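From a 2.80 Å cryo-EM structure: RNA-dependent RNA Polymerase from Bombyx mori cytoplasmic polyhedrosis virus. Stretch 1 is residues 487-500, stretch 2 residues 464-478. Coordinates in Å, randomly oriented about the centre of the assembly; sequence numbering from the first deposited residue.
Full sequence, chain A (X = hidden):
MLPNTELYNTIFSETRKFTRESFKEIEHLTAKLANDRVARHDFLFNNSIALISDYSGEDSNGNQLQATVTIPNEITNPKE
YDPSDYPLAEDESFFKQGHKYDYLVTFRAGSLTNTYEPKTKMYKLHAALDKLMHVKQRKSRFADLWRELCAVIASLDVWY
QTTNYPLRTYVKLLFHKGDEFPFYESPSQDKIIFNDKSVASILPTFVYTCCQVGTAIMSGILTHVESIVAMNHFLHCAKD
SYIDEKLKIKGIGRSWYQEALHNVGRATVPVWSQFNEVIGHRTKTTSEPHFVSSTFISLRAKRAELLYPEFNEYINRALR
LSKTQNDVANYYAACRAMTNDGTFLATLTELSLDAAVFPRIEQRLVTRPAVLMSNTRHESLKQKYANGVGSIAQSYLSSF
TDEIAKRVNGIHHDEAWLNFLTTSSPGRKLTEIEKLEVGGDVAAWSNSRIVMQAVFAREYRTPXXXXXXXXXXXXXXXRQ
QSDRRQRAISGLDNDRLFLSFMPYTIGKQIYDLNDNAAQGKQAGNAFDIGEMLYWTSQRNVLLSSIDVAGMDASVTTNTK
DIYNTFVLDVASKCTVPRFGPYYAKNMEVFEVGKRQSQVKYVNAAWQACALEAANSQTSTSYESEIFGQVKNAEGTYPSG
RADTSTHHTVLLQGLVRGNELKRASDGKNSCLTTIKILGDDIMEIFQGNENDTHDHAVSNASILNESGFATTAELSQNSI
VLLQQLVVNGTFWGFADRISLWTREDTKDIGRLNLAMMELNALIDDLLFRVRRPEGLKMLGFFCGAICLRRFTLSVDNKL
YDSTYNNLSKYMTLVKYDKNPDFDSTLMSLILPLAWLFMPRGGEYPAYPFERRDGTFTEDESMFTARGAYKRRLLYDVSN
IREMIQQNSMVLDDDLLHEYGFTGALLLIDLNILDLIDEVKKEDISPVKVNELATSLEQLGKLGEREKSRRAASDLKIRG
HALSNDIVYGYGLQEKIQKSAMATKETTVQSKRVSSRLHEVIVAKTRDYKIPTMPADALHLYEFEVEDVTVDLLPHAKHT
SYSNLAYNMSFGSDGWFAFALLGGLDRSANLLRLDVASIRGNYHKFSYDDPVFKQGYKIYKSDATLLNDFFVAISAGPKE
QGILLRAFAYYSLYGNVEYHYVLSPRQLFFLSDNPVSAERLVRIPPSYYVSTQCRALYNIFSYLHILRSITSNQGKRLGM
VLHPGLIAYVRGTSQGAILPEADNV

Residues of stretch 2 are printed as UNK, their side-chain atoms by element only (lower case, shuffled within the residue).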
# COMPACT_ATOMS: atom_id res chain seq x y z
N ARG A 487 -7.14 -8.23 6.30
CA ARG A 487 -5.97 -7.81 5.51
C ARG A 487 -5.19 -6.67 6.18
O ARG A 487 -5.27 -5.50 5.80
CB ARG A 487 -6.40 -7.45 4.07
CG ARG A 487 -5.29 -7.14 3.07
CD ARG A 487 -5.88 -6.87 1.70
NE ARG A 487 -4.89 -6.38 0.76
CZ ARG A 487 -4.09 -7.16 0.04
NH1 ARG A 487 -3.22 -6.62 -0.80
NH2 ARG A 487 -4.16 -8.47 0.16
N ALA A 488 -4.52 -7.03 7.27
CA ALA A 488 -3.65 -6.09 7.98
C ALA A 488 -2.48 -5.65 7.11
O ALA A 488 -1.67 -6.47 6.68
CB ALA A 488 -3.13 -6.74 9.26
N ILE A 489 -2.37 -4.35 6.88
CA ILE A 489 -1.33 -3.77 6.04
C ILE A 489 -0.31 -3.06 6.94
O ILE A 489 -0.66 -2.54 8.00
CB ILE A 489 -1.93 -2.83 4.97
CG1 ILE A 489 -0.92 -2.51 3.87
CG2 ILE A 489 -2.51 -1.55 5.54
CD1 ILE A 489 -0.58 -3.71 3.07
N SER A 490 0.96 -3.10 6.54
CA SER A 490 2.02 -2.59 7.40
C SER A 490 2.32 -1.13 7.08
O SER A 490 2.09 -0.64 5.98
CB SER A 490 3.30 -3.40 7.25
OG SER A 490 3.88 -3.20 5.97
N GLY A 491 2.86 -0.44 8.09
CA GLY A 491 3.30 0.92 7.92
C GLY A 491 4.65 1.11 8.57
O GLY A 491 4.88 0.63 9.68
N LEU A 492 5.56 1.79 7.89
CA LEU A 492 6.92 1.95 8.36
C LEU A 492 7.40 3.36 8.07
O LEU A 492 6.87 4.06 7.21
CB LEU A 492 7.82 0.88 7.73
CG LEU A 492 7.58 0.51 6.26
CD1 LEU A 492 8.29 1.40 5.30
CD2 LEU A 492 7.97 -0.93 6.02
N ASP A 493 8.42 3.78 8.82
CA ASP A 493 8.89 5.16 8.80
C ASP A 493 9.63 5.47 7.51
O ASP A 493 9.83 4.60 6.66
CB ASP A 493 9.76 5.43 10.03
CG ASP A 493 10.92 4.46 10.16
OD1 ASP A 493 10.98 3.48 9.40
OD2 ASP A 493 11.77 4.68 11.04
N ASN A 494 10.06 6.73 7.36
CA ASN A 494 10.66 7.18 6.11
C ASN A 494 12.00 6.52 5.80
O ASN A 494 12.39 6.48 4.64
CB ASN A 494 10.87 8.69 6.11
CG ASN A 494 9.61 9.44 5.83
OD1 ASN A 494 8.70 8.91 5.20
ND2 ASN A 494 9.59 10.70 6.19
N ASP A 495 12.69 5.98 6.80
CA ASP A 495 14.01 5.45 6.52
C ASP A 495 13.98 3.97 6.15
O ASP A 495 14.74 3.54 5.27
CB ASP A 495 14.91 5.68 7.72
CG ASP A 495 15.02 7.14 8.07
OD1 ASP A 495 14.98 7.98 7.15
OD2 ASP A 495 15.11 7.45 9.28
N ARG A 496 13.10 3.18 6.78
CA ARG A 496 12.81 1.86 6.25
C ARG A 496 12.14 1.94 4.89
O ARG A 496 12.32 1.04 4.06
CB ARG A 496 11.93 1.06 7.20
CG ARG A 496 12.60 0.54 8.43
CD ARG A 496 11.60 -0.29 9.19
NE ARG A 496 12.10 -0.80 10.46
CZ ARG A 496 12.73 -1.96 10.60
NH1 ARG A 496 12.94 -2.73 9.54
NH2 ARG A 496 13.14 -2.36 11.79
N LEU A 497 11.36 3.00 4.65
CA LEU A 497 10.82 3.22 3.32
C LEU A 497 11.93 3.61 2.35
O LEU A 497 11.86 3.31 1.16
CB LEU A 497 9.74 4.29 3.38
CG LEU A 497 8.88 4.49 2.13
CD1 LEU A 497 8.06 3.24 1.87
CD2 LEU A 497 7.98 5.69 2.27
N PHE A 498 12.96 4.28 2.85
CA PHE A 498 14.07 4.70 2.02
C PHE A 498 14.97 3.53 1.64
O PHE A 498 15.58 3.55 0.57
CB PHE A 498 14.88 5.77 2.75
CG PHE A 498 16.01 6.34 1.96
CD1 PHE A 498 15.77 7.27 0.97
CD2 PHE A 498 17.31 5.94 2.21
CE1 PHE A 498 16.81 7.79 0.24
CE2 PHE A 498 18.35 6.47 1.48
CZ PHE A 498 18.10 7.39 0.50
N LEU A 499 15.07 2.52 2.51
CA LEU A 499 15.88 1.35 2.17
C LEU A 499 15.27 0.54 1.05
O LEU A 499 15.99 -0.10 0.27
CB LEU A 499 16.10 0.47 3.40
CG LEU A 499 17.10 0.99 4.41
CD1 LEU A 499 17.15 0.05 5.60
CD2 LEU A 499 18.45 1.13 3.75
N SER A 500 13.95 0.54 0.94
CA SER A 500 13.28 -0.20 -0.12
C SER A 500 13.05 0.63 -1.38
O SER A 500 12.28 0.21 -2.24
CB SER A 500 11.95 -0.74 0.38
OG SER A 500 11.07 0.31 0.71
N UNK A 464 24.15 7.16 10.05
CA UNK A 464 23.59 6.57 11.26
C UNK A 464 22.07 6.59 11.29
O UNK A 464 21.47 5.93 12.15
o UNK A 464 25.03 4.98 13.84
c UNK A 464 25.88 5.57 13.13
o UNK A 464 26.93 5.02 12.73
c UNK A 464 24.14 7.28 12.49
c UNK A 464 25.61 7.01 12.73
N UNK A 465 21.44 7.33 10.38
CA UNK A 465 19.99 7.36 10.25
C UNK A 465 19.41 5.99 9.93
O UNK A 465 18.37 5.60 10.47
n UNK A 465 18.78 9.35 4.47
c UNK A 465 19.63 8.39 9.18
n UNK A 465 16.92 8.59 5.57
c UNK A 465 18.09 9.22 5.59
n UNK A 465 18.56 9.74 6.72
c UNK A 465 17.87 9.69 8.00
c UNK A 465 18.18 8.47 8.84
N UNK A 466 20.11 5.22 9.09
CA UNK A 466 19.64 3.90 8.68
C UNK A 466 19.69 2.92 9.85
O UNK A 466 18.74 2.16 10.10
c UNK A 466 20.48 4.43 6.36
c UNK A 466 20.48 3.40 7.50
c UNK A 466 19.12 4.74 5.80
c UNK A 466 19.99 2.06 7.03
N UNK A 467 20.78 2.95 10.61
CA UNK A 467 20.90 2.05 11.76
C UNK A 467 19.97 2.48 12.88
O UNK A 467 19.50 1.63 13.64
c UNK A 467 25.31 2.26 9.98
c UNK A 467 24.37 2.55 10.93
c UNK A 467 25.24 1.06 9.30
c UNK A 467 23.29 0.47 10.54
c UNK A 467 24.23 0.17 9.58
c UNK A 467 23.33 1.68 11.21
c UNK A 467 22.33 2.00 12.26
N UNK A 468 19.68 3.78 12.98
CA UNK A 468 18.66 4.24 13.92
C UNK A 468 17.28 3.72 13.53
O UNK A 468 16.48 3.37 14.40
c UNK A 468 17.87 7.87 15.03
c UNK A 468 17.29 8.51 13.79
c UNK A 468 18.67 5.76 13.98
c UNK A 468 17.72 6.36 14.98
n UNK A 468 17.30 10.00 13.88
N UNK A 469 17.00 3.64 12.23
CA UNK A 469 15.72 3.09 11.79
C UNK A 469 15.61 1.59 12.00
O UNK A 469 14.50 1.08 12.15
c UNK A 469 15.51 3.36 10.32
o UNK A 469 16.41 2.61 9.53
N UNK A 470 16.73 0.86 12.00
CA UNK A 470 16.68 -0.57 12.28
C UNK A 470 16.28 -0.91 13.72
O UNK A 470 16.08 -2.09 14.02
c UNK A 470 17.44 -2.27 9.81
c UNK A 470 18.02 -1.24 11.98
c UNK A 470 18.42 -1.38 10.52
c UNK A 470 19.82 -1.94 10.44
N UNK A 471 16.17 0.08 14.60
CA UNK A 471 15.80 -0.12 15.99
C UNK A 471 14.30 0.02 16.22
O UNK A 471 13.79 -0.52 17.21
c UNK A 471 17.32 1.84 18.96
n UNK A 471 19.54 2.99 19.21
c UNK A 471 18.78 1.90 18.54
c UNK A 471 16.57 0.90 16.83
c UNK A 471 16.63 0.66 18.32
N UNK A 472 13.59 0.72 15.35
CA UNK A 472 12.18 1.07 15.42
C UNK A 472 11.30 -0.06 14.90
O UNK A 472 11.68 -0.78 13.96
c UNK A 472 11.91 2.33 14.60
N UNK A 473 10.11 -0.26 15.47
CA UNK A 473 9.24 -1.34 15.01
C UNK A 473 8.42 -0.94 13.79
O UNK A 473 8.23 0.24 13.49
c UNK A 473 8.33 -1.59 16.21
c UNK A 473 9.59 0.37 16.69
c UNK A 473 8.25 -0.27 16.87
N UNK A 474 7.93 -1.95 13.09
CA UNK A 474 7.10 -1.77 11.91
C UNK A 474 5.64 -1.83 12.34
O UNK A 474 5.19 -2.81 12.93
c UNK A 474 9.31 -3.79 9.45
c UNK A 474 7.41 -2.83 10.84
c UNK A 474 8.84 -2.67 10.33
c UNK A 474 6.42 -2.73 9.69
N UNK A 475 4.89 -0.77 12.03
CA UNK A 475 3.54 -0.63 12.54
C UNK A 475 2.56 -1.46 11.72
O UNK A 475 2.82 -1.83 10.57
c UNK A 475 3.11 0.83 12.54
c UNK A 475 4.02 1.34 14.82
n UNK A 475 2.71 1.42 16.93
c UNK A 475 2.70 1.72 15.47
c UNK A 475 4.02 1.73 13.36
N UNK A 476 1.41 -1.75 12.32
CA UNK A 476 0.36 -2.53 11.71
C UNK A 476 -0.93 -1.72 11.71
O UNK A 476 -1.28 -1.11 12.72
c UNK A 476 0.17 -3.85 12.46
c UNK A 476 -2.14 -4.90 12.34
c UNK A 476 -0.10 -6.30 12.36
c UNK A 476 -0.69 -4.99 11.89
N UNK A 477 -1.62 -1.71 10.58
CA UNK A 477 -2.91 -1.02 10.46
C UNK A 477 -3.83 -1.87 9.59
O UNK A 477 -3.40 -2.46 8.60
c UNK A 477 -2.02 0.47 8.59
c UNK A 477 -4.05 1.17 9.88
c UNK A 477 -2.72 0.43 9.94
N UNK A 478 -5.08 -1.99 10.01
CA UNK A 478 -5.99 -2.94 9.40
C UNK A 478 -6.74 -2.31 8.23
O UNK A 478 -6.57 -1.14 7.89
c UNK A 478 -8.96 -2.12 10.66
c UNK A 478 -6.90 -3.52 10.47
o UNK A 478 -9.53 -1.06 11.00
c UNK A 478 -7.65 -2.49 11.29
o UNK A 478 -9.42 -2.91 9.82

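Position 464 carries three carbons in a row, the third bearing two oxygens: a carboxylate on a two-carbon stem, E464. It lies out of reach of stretch 1. Position 465 has three carbons, a nitrogen, then a carbon holding two more nitrogens: R465. Its length suits the place: CB points sideways, yet the chain extends until NH2 donates to D495 OD1 at 2.6 Å in a salt bridge, while NH1 lies over one face of the F498 ring, 4.2 Å from CE2.

At 466 four carbons fork at the first, one arm two carbons long: I466. Its branched apolar surface fits between the helices, CG2 meeting L499 CD2 at 3.7 Å and CD1 meeting F498 CD2 at 4.2 Å. Position 467, one carbon and a six-carbon ring, is F467; its CB points away from stretch 1. Position 468, four carbons in a row ending in nitrogen, is K468, whose exposed chain suits a charged amine.

Position 469 has one carbon and one oxygen, S469. Its CB points toward stretch 1 and lies 3.5 Å from D495 CB, and its OG bonds back to I466 O at a very short 2.4 Å. Position 470 has four carbons forked at the second: L470, buried as an apolar chain should be. Position 471 repeats the unbranched four carbons and nitrogen, K471, again exposed. A single carbon at 472 gives A472, which closes a type I turn begun at S469. Its CB faces stretch 1, 4.3 Å from D493 OD2, and its O accepts from R496 NH2 at 3.1 Å. Position 473, three carbons closing onto the backbone nitrogen, is P473, exposed.

Position 474 forks at the first of four carbons, with one longer arm: I474. CG2 lies 3.7 Å from G491 O and 4.3 Å from L492 CB, while CG1 covers one face of the R496 guanidinium, leaving that group's edge free for A472 O. Position 475, four carbons in a row ending in nitrogen, is K475; its CB lies on the same sheet face as that of position 477, but its end leads away. Position 476, four carbons forked at the second, is L476, with CD2 3.7 Å from A488 CB. Position 477, one carbon carrying two, is V477, a compact β-branched residue whose CG1 packs on I489 CG2 at 3.7 Å. Position 478, three carbons ending in two oxygens, is E478, its CB pointing away.

The contact has two parts. Antiparallel strands pair through their backbones: I489 N to V477 O at 2.8 Å, V477 N to I489 O at 2.9 Å, G491 N to K475 O at 2.8 Å and K475 N to G491 O at 2.7 Å. S490 CA approaches K475 O at 3.4 Å. Beyond the strands, the helices cross at 109° between their directions, 9.0 Å apart at closest approach, joined by the D495 salt bridge and the apolar packing on I466, while R496 ties the helix of stretch 1 to the turn.

Stretch 2 464-478: ERIFKSLKAPIKLVE
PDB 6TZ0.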